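Local coordinates for d-3-phosphoglycerate dehydrogenase oxidoreductase protein (Ralstonia solanacearum, PDB 3GG9) that probably works as an NAD-dependent dehydrogenase of D-2-hydroxyacids, with D-3-phosphoglycerate as its assigned substrate, at residues 13-18 with 311-316; 22-27 with 315-320; 33-38 with 280-285; 65-70 with 95-100; 113-118 with 220-225. All blocks are in the same frame, centred on the assembly; numbering follows the deposited sequence.

Contact 1 (13-18 with 311-316). With SO4 (sulfate ion), chain E.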
# COMPACT_ATOMS: atom_id res chain seq x y z
N ASP A 13 11.26 -19.29 6.57
CA ASP A 13 11.02 -20.73 6.74
C ASP A 13 9.66 -21.10 6.15
O ASP A 13 8.87 -21.79 6.78
CB ASP A 13 11.09 -21.11 8.23
CG ASP A 13 11.41 -22.56 8.46
OD1 ASP A 13 11.96 -23.23 7.55
OD2 ASP A 13 11.12 -23.02 9.59
N ALA A 14 9.37 -20.58 4.97
CA ALA A 14 8.05 -20.76 4.36
C ALA A 14 7.92 -22.01 3.54
O ALA A 14 6.82 -22.54 3.40
CB ALA A 14 7.69 -19.55 3.48
N VAL A 15 9.03 -22.42 2.94
CA VAL A 15 9.06 -23.51 1.97
C VAL A 15 8.54 -24.82 2.55
O VAL A 15 7.72 -25.50 1.91
CB VAL A 15 10.51 -23.70 1.40
CG1 VAL A 15 10.61 -24.94 0.51
CG2 VAL A 15 10.96 -22.41 0.64
N ARG A 16 8.99 -25.16 3.76
CA ARG A 16 8.58 -26.41 4.38
C ARG A 16 7.08 -26.46 4.76
O ARG A 16 6.55 -27.54 5.00
CB ARG A 16 9.48 -26.79 5.57
CG ARG A 16 9.23 -26.02 6.85
CD ARG A 16 10.09 -26.54 7.99
NE ARG A 16 10.07 -25.63 9.13
CZ ARG A 16 9.16 -25.65 10.11
NH1 ARG A 16 8.18 -26.54 10.11
NH2 ARG A 16 9.24 -24.76 11.10
N LYS A 17 6.40 -25.31 4.78
CA LYS A 17 4.97 -25.29 5.10
C LYS A 17 4.07 -25.25 3.87
O LYS A 17 2.86 -25.19 4.00
CB LYS A 17 4.66 -24.10 5.99
CG LYS A 17 5.43 -24.12 7.31
CD LYS A 17 5.51 -22.72 7.85
CE LYS A 17 6.43 -22.63 9.03
NZ LYS A 17 6.80 -21.20 9.20
N LEU A 18 4.66 -25.28 2.67
CA LEU A 18 3.87 -25.19 1.44
C LEU A 18 3.20 -26.53 1.22
O LEU A 18 3.76 -27.55 1.60
CB LEU A 18 4.76 -24.88 0.24
CG LEU A 18 5.54 -23.54 0.21
CD1 LEU A 18 6.44 -23.48 -0.97
CD2 LEU A 18 4.64 -22.31 0.25
N MET A 311 3.48 -22.17 -6.65
CA MET A 311 3.76 -22.37 -8.08
C MET A 311 5.26 -22.55 -8.34
O MET A 311 5.67 -23.53 -8.96
CB MET A 311 3.23 -21.19 -8.93
CG MET A 311 3.47 -21.35 -10.45
SD MET A 311 3.48 -19.79 -11.40
CE MET A 311 1.71 -19.50 -11.52
N TYR A 312 6.07 -21.62 -7.84
CA TYR A 312 7.51 -21.65 -8.07
C TYR A 312 8.18 -22.93 -7.56
O TYR A 312 8.84 -23.61 -8.33
CB TYR A 312 8.20 -20.41 -7.48
CG TYR A 312 8.15 -19.18 -8.38
CD1 TYR A 312 9.31 -18.68 -8.97
CD2 TYR A 312 6.95 -18.51 -8.65
CE1 TYR A 312 9.28 -17.55 -9.80
CE2 TYR A 312 6.91 -17.38 -9.48
CZ TYR A 312 8.08 -16.90 -10.04
OH TYR A 312 8.05 -15.79 -10.86
N PHE A 313 7.99 -23.26 -6.28
CA PHE A 313 8.54 -24.49 -5.70
C PHE A 313 7.86 -25.76 -6.20
O PHE A 313 8.52 -26.78 -6.41
CB PHE A 313 8.49 -24.40 -4.18
CG PHE A 313 9.42 -23.33 -3.65
CD1 PHE A 313 10.75 -23.64 -3.41
CD2 PHE A 313 8.97 -22.02 -3.48
CE1 PHE A 313 11.63 -22.67 -2.95
CE2 PHE A 313 9.86 -21.00 -3.02
CZ PHE A 313 11.19 -21.35 -2.76
N GLY A 314 6.54 -25.70 -6.38
CA GLY A 314 5.85 -26.86 -6.98
C GLY A 314 6.58 -27.31 -8.24
O GLY A 314 6.90 -28.49 -8.39
N ILE A 315 6.87 -26.36 -9.12
CA ILE A 315 7.58 -26.64 -10.36
C ILE A 315 9.03 -27.07 -10.16
O ILE A 315 9.45 -28.03 -10.78
CB ILE A 315 7.47 -25.46 -11.37
CG1 ILE A 315 6.05 -25.39 -11.93
CG2 ILE A 315 8.46 -25.60 -12.52
CD1 ILE A 315 5.72 -24.06 -12.57
N ALA A 316 9.78 -26.37 -9.31
CA ALA A 316 11.17 -26.77 -9.05
C ALA A 316 11.28 -28.18 -8.44
O ALA A 316 12.20 -28.94 -8.80
CB ALA A 316 11.92 -25.72 -8.19
S SO4 E . 11.07 -15.22 -12.82
O1 SO4 E . 11.12 -15.55 -11.41
O2 SO4 E . 11.40 -16.39 -13.62
O3 SO4 E . 9.72 -14.78 -13.16
O4 SO4 E . 12.02 -14.14 -13.07
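F313 carries this contact, and its side chain meets two residues of the loop 13-18 in turn. Its CB and the near side of its ring belong to L18: L18 CD1 lies 3.9 Å from F313 CB and 3.9 Å from F313 CD2, an oblique approach. Further out, V15 takes over. F313 CD1 is 4.1 Å from V15 CG1, and at the tip F313 CZ is 3.6 Å from V15 CG2. The evidence for a CH-pi contact is that V15 CG2 stands 3.9 Å from the centroid of the F313 ring, 26° off its normal, over the face but shifted toward the rim. A chi1 of -66° places CG anti to the carbonyl carbon, and the ring points to the loop. Within the loop, R16 NE and NH2 both bond to D13 OD2, side-on, from one face of the carboxylate. Y312 OH lies 3.0 Å from O3 of a sulfate, probably from the crystallisation liquor. F313 joins helix 306-324 to the loop between strands 4-7 and 28-31, with Y309 edge-to-face against its ring and C20, I55 and T78 packed around it, while N151 of the second subunit is hydrogen-bonded through its ND2 to A14 O.

Contact 2 (22-27 with 315-320)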
# COMPACT_ATOMS: atom_id res chain seq x y z
N SER A 22 5.31 -31.68 0.11
CA SER A 22 5.07 -33.13 0.19
C SER A 22 5.53 -33.86 -1.06
O SER A 22 5.68 -35.09 -1.05
CB SER A 22 3.60 -33.44 0.50
OG SER A 22 3.42 -34.84 0.70
N LEU A 23 5.76 -33.12 -2.15
CA LEU A 23 6.35 -33.69 -3.36
C LEU A 23 7.71 -34.34 -3.11
O LEU A 23 8.09 -35.26 -3.82
CB LEU A 23 6.49 -32.64 -4.47
CG LEU A 23 5.22 -32.08 -5.12
CD1 LEU A 23 5.58 -30.90 -6.03
CD2 LEU A 23 4.45 -33.15 -5.88
N LEU A 24 8.45 -33.86 -2.11
CA LEU A 24 9.79 -34.38 -1.82
C LEU A 24 9.82 -35.44 -0.71
O LEU A 24 10.84 -35.60 -0.02
CB LEU A 24 10.72 -33.21 -1.45
CG LEU A 24 10.94 -32.09 -2.48
CD1 LEU A 24 11.78 -30.97 -1.87
CD2 LEU A 24 11.56 -32.61 -3.77
N GLN A 25 8.71 -36.18 -0.55
CA GLN A 25 8.50 -37.10 0.58
C GLN A 25 9.45 -38.29 0.58
O GLN A 25 9.77 -38.82 1.64
CB GLN A 25 7.06 -37.62 0.62
CG GLN A 25 6.59 -38.31 -0.67
CD GLN A 25 5.17 -38.84 -0.58
OE1 GLN A 25 4.79 -39.75 -1.31
NE2 GLN A 25 4.37 -38.27 0.33
N ASP A 26 9.90 -38.68 -0.61
CA ASP A 26 10.88 -39.75 -0.77
C ASP A 26 12.33 -39.30 -0.57
O ASP A 26 13.24 -40.08 -0.78
CB ASP A 26 10.71 -40.39 -2.16
CG ASP A 26 11.50 -41.69 -2.32
OD1 ASP A 26 11.57 -42.48 -1.36
OD2 ASP A 26 12.08 -41.90 -3.40
N HIS A 27 12.54 -38.05 -0.14
CA HIS A 27 13.90 -37.47 -0.06
C HIS A 27 14.14 -36.84 1.27
O HIS A 27 13.20 -36.55 1.99
CB HIS A 27 14.11 -36.44 -1.17
CG HIS A 27 13.78 -36.97 -2.53
ND1 HIS A 27 14.66 -37.74 -3.26
CD2 HIS A 27 12.64 -36.91 -3.26
CE1 HIS A 27 14.09 -38.10 -4.40
NE2 HIS A 27 12.87 -37.61 -4.42
N ILE A 315 6.87 -26.36 -9.12
CA ILE A 315 7.58 -26.64 -10.36
C ILE A 315 9.03 -27.07 -10.16
O ILE A 315 9.45 -28.03 -10.78
CB ILE A 315 7.47 -25.46 -11.37
CG1 ILE A 315 6.05 -25.39 -11.93
CG2 ILE A 315 8.46 -25.60 -12.52
CD1 ILE A 315 5.72 -24.06 -12.57
N ALA A 316 9.78 -26.37 -9.31
CA ALA A 316 11.17 -26.77 -9.05
C ALA A 316 11.28 -28.18 -8.44
O ALA A 316 12.20 -28.94 -8.80
CB ALA A 316 11.92 -25.72 -8.19
N PHE A 317 10.34 -28.53 -7.56
CA PHE A 317 10.28 -29.86 -6.93
C PHE A 317 9.85 -30.94 -7.92
O PHE A 317 10.48 -32.00 -7.98
CB PHE A 317 9.33 -29.89 -5.73
CG PHE A 317 9.73 -29.00 -4.58
CD1 PHE A 317 11.01 -28.45 -4.50
CD2 PHE A 317 8.82 -28.71 -3.57
CE1 PHE A 317 11.36 -27.64 -3.42
CE2 PHE A 317 9.18 -27.91 -2.49
CZ PHE A 317 10.45 -27.37 -2.42
N GLN A 318 8.80 -30.68 -8.68
CA GLN A 318 8.38 -31.60 -9.75
C GLN A 318 9.49 -31.79 -10.79
O GLN A 318 9.66 -32.90 -11.31
CB GLN A 318 7.08 -31.14 -10.41
CG GLN A 318 6.36 -32.20 -11.26
CD GLN A 318 6.09 -33.50 -10.49
OE1 GLN A 318 5.52 -33.49 -9.39
NE2 GLN A 318 6.48 -34.64 -11.08
N ASN A 319 10.28 -30.75 -11.05
CA ASN A 319 11.40 -30.87 -11.98
C ASN A 319 12.43 -31.92 -11.53
O ASN A 319 12.91 -32.72 -12.34
CB ASN A 319 12.07 -29.51 -12.25
CG ASN A 319 11.28 -28.64 -13.24
OD1 ASN A 319 10.37 -29.10 -13.93
ND2 ASN A 319 11.67 -27.38 -13.33
N ILE A 320 12.76 -31.92 -10.24
CA ILE A 320 13.64 -32.92 -9.67
C ILE A 320 13.04 -34.33 -9.85
O ILE A 320 13.71 -35.24 -10.33
CB ILE A 320 13.96 -32.66 -8.19
CG1 ILE A 320 14.80 -31.38 -8.04
CG2 ILE A 320 14.71 -33.85 -7.58
CD1 ILE A 320 14.90 -30.87 -6.60
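F317, which receives L24 on its ring, sits in a helical turn closed by the shortest polar bond here, N319 N to I315 O at 2.9 Å. The turn belongs to helix 306-324, which packs on the domain built on the five-stranded parallel sheet, as the C-terminal helix does in D-2-hydroxyacid dehydrogenases. Segment 22-27 leads into strand 28-31 of that sheet through a type I beta turn, L24 to H27, in which H27 N bonds to L24 O at 3.0 Å. L24 continues inward to touch I5 of strand 4-7, so its side chain lies between sheet and helix. L23 is the more exposed of the two leucines: its CD1 is 3.9 Å from F317 CB, and its CD2 is 3.7 Å from Q318 OE1. Q318 bends at chi2 (54°), and its NE2 is bonded to D322 OD1 one turn on. Direct evidence for packing is a centred CH-pi contact, with L24 CD1 3.6 Å from the F317 ring centroid and only 10° off the ring normal.

Contact 3 (33-38 with 280-285)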
# COMPACT_ATOMS: atom_id res chain seq x y z
N ASN A 33 17.62 -21.10 6.55
CA ASN A 33 16.86 -19.87 6.78
C ASN A 33 17.71 -18.59 6.79
O ASN A 33 17.23 -17.51 7.11
CB ASN A 33 16.03 -19.97 8.06
CG ASN A 33 15.15 -21.20 8.10
OD1 ASN A 33 15.11 -21.91 9.10
ND2 ASN A 33 14.44 -21.47 7.01
N ASN A 34 18.99 -18.74 6.46
CA ASN A 34 19.84 -17.58 6.27
C ASN A 34 20.80 -17.80 5.13
O ASN A 34 20.87 -18.90 4.58
CB ASN A 34 20.57 -17.19 7.57
CG ASN A 34 21.34 -18.33 8.19
OD1 ASN A 34 21.98 -19.12 7.50
ND2 ASN A 34 21.31 -18.41 9.52
N THR A 35 21.53 -16.75 4.77
CA THR A 35 22.39 -16.77 3.61
C THR A 35 23.83 -16.79 4.08
O THR A 35 24.19 -16.11 5.04
CB THR A 35 22.15 -15.53 2.71
OG1 THR A 35 20.78 -15.52 2.31
CG2 THR A 35 23.01 -15.56 1.45
N VAL A 36 24.64 -17.60 3.40
CA VAL A 36 26.05 -17.69 3.66
C VAL A 36 26.76 -17.34 2.36
O VAL A 36 26.47 -17.91 1.29
CB VAL A 36 26.42 -19.11 4.19
CG1 VAL A 36 27.83 -19.48 3.86
CG2 VAL A 36 26.19 -19.18 5.69
N LYS A 37 27.65 -16.36 2.45
CA LYS A 37 28.41 -15.95 1.29
C LYS A 37 29.88 -16.32 1.45
O LYS A 37 30.41 -16.45 2.57
CB LYS A 37 28.21 -14.46 0.98
CG LYS A 37 26.74 -14.07 0.79
CD LYS A 37 26.51 -13.28 -0.48
CE LYS A 37 25.02 -13.19 -0.80
NZ LYS A 37 24.76 -12.56 -2.13
N GLY A 38 30.54 -16.54 0.32
CA GLY A 38 31.91 -17.00 0.35
C GLY A 38 31.93 -18.49 0.16
O GLY A 38 31.18 -19.22 0.81
N THR A 280 23.34 -5.39 -3.05
CA THR A 280 23.76 -6.48 -2.20
C THR A 280 22.58 -6.85 -1.32
O THR A 280 21.94 -5.97 -0.75
CB THR A 280 24.96 -6.04 -1.32
OG1 THR A 280 26.10 -5.80 -2.17
CG2 THR A 280 25.33 -7.11 -0.31
N GLU A 281 22.27 -8.14 -1.26
CA GLU A 281 21.19 -8.67 -0.44
C GLU A 281 21.73 -9.96 0.19
O GLU A 281 22.50 -10.66 -0.46
CB GLU A 281 19.94 -8.94 -1.31
CG GLU A 281 19.26 -7.66 -1.86
CD GLU A 281 18.20 -7.93 -2.93
OE1 GLU A 281 17.81 -9.09 -3.11
OE2 GLU A 281 17.75 -6.98 -3.59
N PRO A 282 21.38 -10.25 1.46
CA PRO A 282 20.54 -9.49 2.37
C PRO A 282 21.23 -8.26 2.96
O PRO A 282 22.46 -8.17 3.01
CB PRO A 282 20.21 -10.50 3.48
CG PRO A 282 21.23 -11.52 3.40
CD PRO A 282 21.83 -11.53 2.05
N ILE A 283 20.41 -7.30 3.37
CA ILE A 283 20.85 -6.10 4.07
C ILE A 283 20.61 -6.36 5.56
O ILE A 283 19.46 -6.32 6.02
CB ILE A 283 20.04 -4.86 3.58
CG1 ILE A 283 20.24 -4.60 2.08
CG2 ILE A 283 20.40 -3.61 4.41
CD1 ILE A 283 21.51 -3.85 1.73
N LEU A 284 21.68 -6.65 6.30
CA LEU A 284 21.59 -6.99 7.73
C LEU A 284 22.19 -5.93 8.61
O LEU A 284 21.98 -5.92 9.83
CB LEU A 284 22.26 -8.34 8.01
CG LEU A 284 21.72 -9.61 7.35
CD1 LEU A 284 22.40 -10.85 7.91
CD2 LEU A 284 20.22 -9.71 7.53
N GLN A 285 22.94 -5.03 7.99
CA GLN A 285 23.72 -4.02 8.69
C GLN A 285 23.36 -2.61 8.25
O GLN A 285 24.13 -1.67 8.47
CB GLN A 285 25.21 -4.30 8.48
CG GLN A 285 25.95 -4.73 9.71
CD GLN A 285 25.51 -6.07 10.21
OE1 GLN A 285 24.82 -6.17 11.22
NE2 GLN A 285 25.89 -7.12 9.50
O HOH W 1 24.38 -9.70 -3.21
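T35 overlaps the pyrrolidine ring of P282, with T35 CB 4.1 Å from P282 CD and the two side chains meeting at a slant. The contact is small; T35 OG1 is hydrogen-bonded to Y11 OH and D9 OD1, and Y11 also packs on P282. The peptide before P282 is cis. In the conformer described, K37 reaches across, bent at chi2 (-130°), and its NZ lies 3.4 Å from E281 O, a weak and doubtful hydrogen bond. A water accepts from E281 N at 3.3 Å and, in this conformer, from K37 NZ at 3.1 Å. E281 itself turns its carboxylate away from the loop 33-38, where OE1 bonds to H300 ND1 and OE2 to F278 N. W138 of the second subunit packs on P282 and E281. The contact therefore joins a loop of the domain built on the five-stranded parallel sheet to a loop of the nucleotide-binding domain, and the E281-H300 pair is consistent with the glutamate-histidine pair found in active sites of D-2-hydroxyacid dehydrogenases.

Contact 4 (65-70 with 95-100); sequences LLDRLP and TDKGVV
The carboxylate of D67 is the flat group that carries this contact, and K97 meets it at one oxygen: K97 NZ donates to D67 OD2 at 3.0 Å, nearly in line with the C-O bond, in a salt bridge. The lysine gets there by two bends, at chi2 (-82°) and chi4 (-60°), so that its chain crosses the carboxylate side chain at about a right angle. On the way it passes the backbone of L66. K97 CE is 3.5 Å from L66 O and 4.2 Å from L66 CB, a close approach of the CE methylene to a carbonyl oxygen, with a looser apolar touch at CB. L66 O is also the acceptor of L69 N at 3.3 Å, within the type I turn L66 to L69. On the other side, G98 ends its helix in a Schellman motif with positive phi (65°), and G98 N bonds to T95 O at 3.2 Å. D96 makes a further salt bridge with R63, also between the two helices. L66 also packs on A93 and C94. Helices 63-66 and 91-97 lie side by side, as the successive crossover helices joining strands 51-54, 74-77 and 100-102 of the parallel sheet, where V100 pairs with K73 and I75.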
# COMPACT_ATOMS: atom_id res chain seq x y z
N LEU A 65 32.72 -22.65 -6.53
CA LEU A 65 31.83 -23.38 -5.65
C LEU A 65 31.69 -24.81 -6.14
O LEU A 65 31.83 -25.75 -5.36
CB LEU A 65 30.47 -22.69 -5.54
CG LEU A 65 29.43 -23.40 -4.65
CD1 LEU A 65 29.85 -23.39 -3.17
CD2 LEU A 65 28.05 -22.78 -4.89
N LEU A 66 31.44 -24.98 -7.44
CA LEU A 66 31.27 -26.30 -8.04
C LEU A 66 32.50 -27.21 -7.89
O LEU A 66 32.36 -28.43 -7.78
CB LEU A 66 30.85 -26.19 -9.51
CG LEU A 66 29.49 -25.52 -9.72
CD1 LEU A 66 29.35 -25.00 -11.13
CD2 LEU A 66 28.32 -26.47 -9.38
N ASP A 67 33.69 -26.60 -7.87
CA ASP A 67 34.96 -27.28 -7.58
C ASP A 67 34.97 -27.92 -6.20
O ASP A 67 35.62 -28.94 -5.98
CB ASP A 67 36.13 -26.29 -7.64
CG ASP A 67 36.46 -25.84 -9.06
OD1 ASP A 67 37.13 -24.80 -9.20
OD2 ASP A 67 36.05 -26.52 -10.03
N ARG A 68 34.24 -27.31 -5.26
CA ARG A 68 34.19 -27.79 -3.88
C ARG A 68 33.00 -28.69 -3.57
O ARG A 68 32.78 -29.03 -2.40
CB ARG A 68 34.19 -26.60 -2.93
CG ARG A 68 35.52 -25.89 -2.81
CD ARG A 68 35.46 -24.92 -1.63
NE ARG A 68 36.62 -24.04 -1.42
CZ ARG A 68 37.27 -23.35 -2.36
NH1 ARG A 68 36.92 -23.39 -3.64
NH2 ARG A 68 38.30 -22.60 -1.99
N LEU A 69 32.23 -29.08 -4.59
CA LEU A 69 31.03 -29.89 -4.37
C LEU A 69 30.97 -31.16 -5.24
O LEU A 69 30.25 -31.20 -6.24
CB LEU A 69 29.75 -29.04 -4.59
CG LEU A 69 29.44 -27.84 -3.68
CD1 LEU A 69 28.11 -27.20 -4.12
CD2 LEU A 69 29.41 -28.23 -2.20
N PRO A 70 31.70 -32.21 -4.83
CA PRO A 70 31.75 -33.44 -5.63
C PRO A 70 30.41 -34.19 -5.77
O PRO A 70 30.17 -34.81 -6.81
CB PRO A 70 32.78 -34.30 -4.88
CG PRO A 70 32.80 -33.77 -3.49
CD PRO A 70 32.53 -32.31 -3.61
N THR A 95 27.87 -27.60 -16.75
CA THR A 95 27.98 -28.54 -17.86
C THR A 95 29.30 -29.33 -17.80
O THR A 95 29.30 -30.53 -18.06
CB THR A 95 27.82 -27.81 -19.21
OG1 THR A 95 26.55 -27.15 -19.24
CG2 THR A 95 27.89 -28.78 -20.37
N ASP A 96 30.39 -28.66 -17.40
CA ASP A 96 31.71 -29.28 -17.20
C ASP A 96 31.71 -30.37 -16.12
O ASP A 96 32.39 -31.39 -16.26
CB ASP A 96 32.77 -28.23 -16.84
CG ASP A 96 33.21 -27.40 -18.04
OD1 ASP A 96 32.87 -27.75 -19.19
OD2 ASP A 96 33.90 -26.37 -17.83
N LYS A 97 30.95 -30.13 -15.04
CA LYS A 97 30.86 -31.09 -13.94
C LYS A 97 29.76 -32.13 -14.18
O LYS A 97 29.60 -33.05 -13.39
CB LYS A 97 30.61 -30.38 -12.61
CG LYS A 97 31.64 -29.30 -12.23
CD LYS A 97 32.90 -29.88 -11.59
CE LYS A 97 33.76 -28.78 -10.99
NZ LYS A 97 34.22 -27.77 -11.99
N GLY A 98 29.01 -31.98 -15.27
CA GLY A 98 27.85 -32.83 -15.51
C GLY A 98 26.76 -32.60 -14.47
O GLY A 98 26.08 -33.54 -14.06
N VAL A 99 26.63 -31.36 -14.02
CA VAL A 99 25.56 -30.93 -13.11
C VAL A 99 24.44 -30.34 -13.95
O VAL A 99 24.66 -29.34 -14.65
CB VAL A 99 26.08 -29.89 -12.09
CG1 VAL A 99 24.92 -29.27 -11.28
CG2 VAL A 99 27.09 -30.53 -11.15
N VAL A 100 23.25 -30.96 -13.92
CA VAL A 100 22.13 -30.42 -14.69
C VAL A 100 21.44 -29.27 -13.97
O VAL A 100 21.22 -29.33 -12.76
CB VAL A 100 21.09 -31.50 -15.17
CG1 VAL A 100 21.73 -32.44 -16.18
CG2 VAL A 100 20.49 -32.27 -14.01

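Contact 5 (113-118 with 220-225). With SO4 (sulfate ion), chain F; SO4 (sulfate ion), chain E.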
# COMPACT_ATOMS: atom_id res chain seq x y z
N GLU A 113 1.68 -6.75 -8.42
CA GLU A 113 0.85 -6.29 -7.33
C GLU A 113 1.71 -5.62 -6.29
O GLU A 113 1.33 -4.64 -5.68
CB GLU A 113 0.09 -7.43 -6.70
CG GLU A 113 -0.99 -7.94 -7.67
CD GLU A 113 -2.03 -8.81 -7.02
OE1 GLU A 113 -1.95 -9.00 -5.80
OE2 GLU A 113 -2.94 -9.31 -7.72
N LEU A 114 2.88 -6.18 -6.11
CA LEU A 114 3.81 -5.61 -5.12
C LEU A 114 4.26 -4.20 -5.52
O LEU A 114 4.34 -3.30 -4.68
CB LEU A 114 5.01 -6.53 -4.95
CG LEU A 114 5.93 -6.22 -3.76
CD1 LEU A 114 7.06 -5.21 -4.12
CD2 LEU A 114 5.14 -5.75 -2.51
N THR A 115 4.61 -4.03 -6.79
CA THR A 115 4.87 -2.70 -7.36
C THR A 115 3.79 -1.67 -7.03
O THR A 115 4.07 -0.56 -6.60
CB THR A 115 5.08 -2.77 -8.91
OG1 THR A 115 6.14 -3.67 -9.19
CG2 THR A 115 5.41 -1.40 -9.48
N TRP A 116 2.53 -2.06 -7.22
CA TRP A 116 1.41 -1.17 -6.95
C TRP A 116 1.18 -0.92 -5.48
O TRP A 116 0.78 0.17 -5.11
CB TRP A 116 0.11 -1.73 -7.58
CG TRP A 116 -0.80 -0.58 -7.87
CD1 TRP A 116 -1.92 -0.23 -7.19
CD2 TRP A 116 -0.60 0.42 -8.88
NE1 TRP A 116 -2.47 0.93 -7.74
CE2 TRP A 116 -1.67 1.34 -8.78
CE3 TRP A 116 0.37 0.62 -9.87
CZ2 TRP A 116 -1.79 2.44 -9.63
CZ3 TRP A 116 0.26 1.72 -10.71
CH2 TRP A 116 -0.81 2.61 -10.59
N ALA A 117 1.44 -1.92 -4.66
CA ALA A 117 1.32 -1.80 -3.21
C ALA A 117 2.30 -0.72 -2.75
O ALA A 117 1.96 0.11 -1.91
CB ALA A 117 1.65 -3.16 -2.54
N LEU A 118 3.48 -0.70 -3.35
CA LEU A 118 4.50 0.32 -3.05
C LEU A 118 4.16 1.72 -3.57
O LEU A 118 4.41 2.69 -2.89
CB LEU A 118 5.86 -0.10 -3.59
CG LEU A 118 6.63 -1.16 -2.81
CD1 LEU A 118 7.91 -1.49 -3.55
CD2 LEU A 118 6.93 -0.66 -1.40
N SER A 220 7.65 4.06 -12.80
CA SER A 220 7.99 2.74 -12.35
C SER A 220 8.75 1.98 -13.40
O SER A 220 8.35 1.96 -14.58
CB SER A 220 6.74 1.97 -11.91
OG SER A 220 7.13 0.73 -11.36
N VAL A 221 9.84 1.36 -12.95
CA VAL A 221 10.80 0.62 -13.81
C VAL A 221 10.57 -0.89 -13.89
O VAL A 221 10.61 -1.59 -12.88
CB VAL A 221 12.28 0.89 -13.35
CG1 VAL A 221 13.25 0.33 -14.37
CG2 VAL A 221 12.50 2.35 -13.24
N HIS A 222 10.34 -1.39 -15.11
CA HIS A 222 10.12 -2.82 -15.33
C HIS A 222 10.99 -3.41 -16.44
O HIS A 222 10.50 -3.77 -17.51
CB HIS A 222 8.66 -3.05 -15.58
CG HIS A 222 7.81 -2.57 -14.46
ND1 HIS A 222 7.72 -3.24 -13.27
CD2 HIS A 222 7.10 -1.43 -14.31
CE1 HIS A 222 6.95 -2.56 -12.45
NE2 HIS A 222 6.57 -1.45 -13.05
N LEU A 223 12.28 -3.53 -16.15
CA LEU A 223 13.26 -3.99 -17.12
C LEU A 223 14.04 -5.16 -16.54
O LEU A 223 14.27 -5.20 -15.33
CB LEU A 223 14.26 -2.87 -17.46
CG LEU A 223 13.74 -1.56 -18.07
CD1 LEU A 223 14.83 -0.50 -18.06
CD2 LEU A 223 13.24 -1.82 -19.49
N ARG A 224 14.43 -6.10 -17.39
CA ARG A 224 15.35 -7.15 -17.01
C ARG A 224 16.75 -6.55 -17.08
O ARG A 224 17.01 -5.65 -17.91
CB ARG A 224 15.22 -8.36 -17.95
CG ARG A 224 13.85 -9.07 -17.91
CD ARG A 224 13.77 -10.13 -16.81
NE ARG A 224 12.38 -10.48 -16.47
CZ ARG A 224 12.00 -11.18 -15.39
NH1 ARG A 224 10.71 -11.42 -15.20
NH2 ARG A 224 12.88 -11.64 -14.51
N LEU A 225 17.63 -7.03 -16.20
CA LEU A 225 19.02 -6.56 -16.17
C LEU A 225 19.88 -7.35 -17.16
O LEU A 225 19.93 -8.58 -17.12
CB LEU A 225 19.61 -6.69 -14.77
CG LEU A 225 21.00 -6.06 -14.56
CD1 LEU A 225 21.02 -4.59 -14.91
CD2 LEU A 225 21.48 -6.30 -13.15
S SO4 F . 8.96 -9.46 -17.80
O1 SO4 F . 8.79 -10.64 -16.95
O2 SO4 F . 10.39 -9.20 -18.06
O3 SO4 F . 8.30 -9.75 -19.08
O4 SO4 F . 8.40 -8.28 -17.13
S SO4 E . 11.07 -15.22 -12.82
O1 SO4 E . 11.12 -15.55 -11.41
O2 SO4 E . 11.40 -16.39 -13.62
O3 SO4 E . 9.72 -14.78 -13.16
O4 SO4 E . 12.02 -14.14 -13.07
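A Rossmann-type NAD-binding domain supplies strand 218-221, whose end meets helix 109-123 through the methyl of T115. T115 CG2 lies 3.3 Å from S220 OG. At the edge of the imidazole, near its plane, T115 CG2 is 3.5 Å from H222 CE1. T115 OG1, in the ring plane at the same edge, is 3.5 Å from H222 CE1, and its polar partners are P111 O and T250 OG1. A chi1 of -57° sets OG1 beside the backbone N and leaves CG2 anti to that N, directed at S220 and H222. Past H222, R224 grips two sulfates, probably from the crystallisation liquor. R224 NE bonds to O2 of one at 2.9 Å and R224 NH1 to its O1 at 2.7 Å, the latter almost straight (175°). R224 NH2 turns to O4 of the other, at 3.0 Å and a less straight 143°. The first sulfate also receives the amides of K170 and I171 beside the glycine-rich pattern G167, G169, G172, and may mark a nucleotide phosphate site. The contact is packed between strand 246-249, through V248, and helix 170-181, whose I171 and V175 touch H222, while helix 109-123 also meets the second subunit.

Contacts 1 and 2 are neighbours, with centres about 9 Å apart, and share helix 306-324, which both use to close the loop after strand 4-7. Along the chain, contact 3 is nested inside both, and contacts 4 and 5 come in series inside contact 3. Contact 4, about 21 Å from contact 2, stays in the domain of the five-stranded sheet. Contact 5 lies with the seven-stranded sheet, about 35 Å from contact 4. Contact 3 spans the two domains, and contacts 1, 3 and 5 each touch the second subunit. One sulfate, probably from the crystallisation liquor, lies near Y312 and R224, so helix 306-324 and the nucleotide-binding domain may share an anion site.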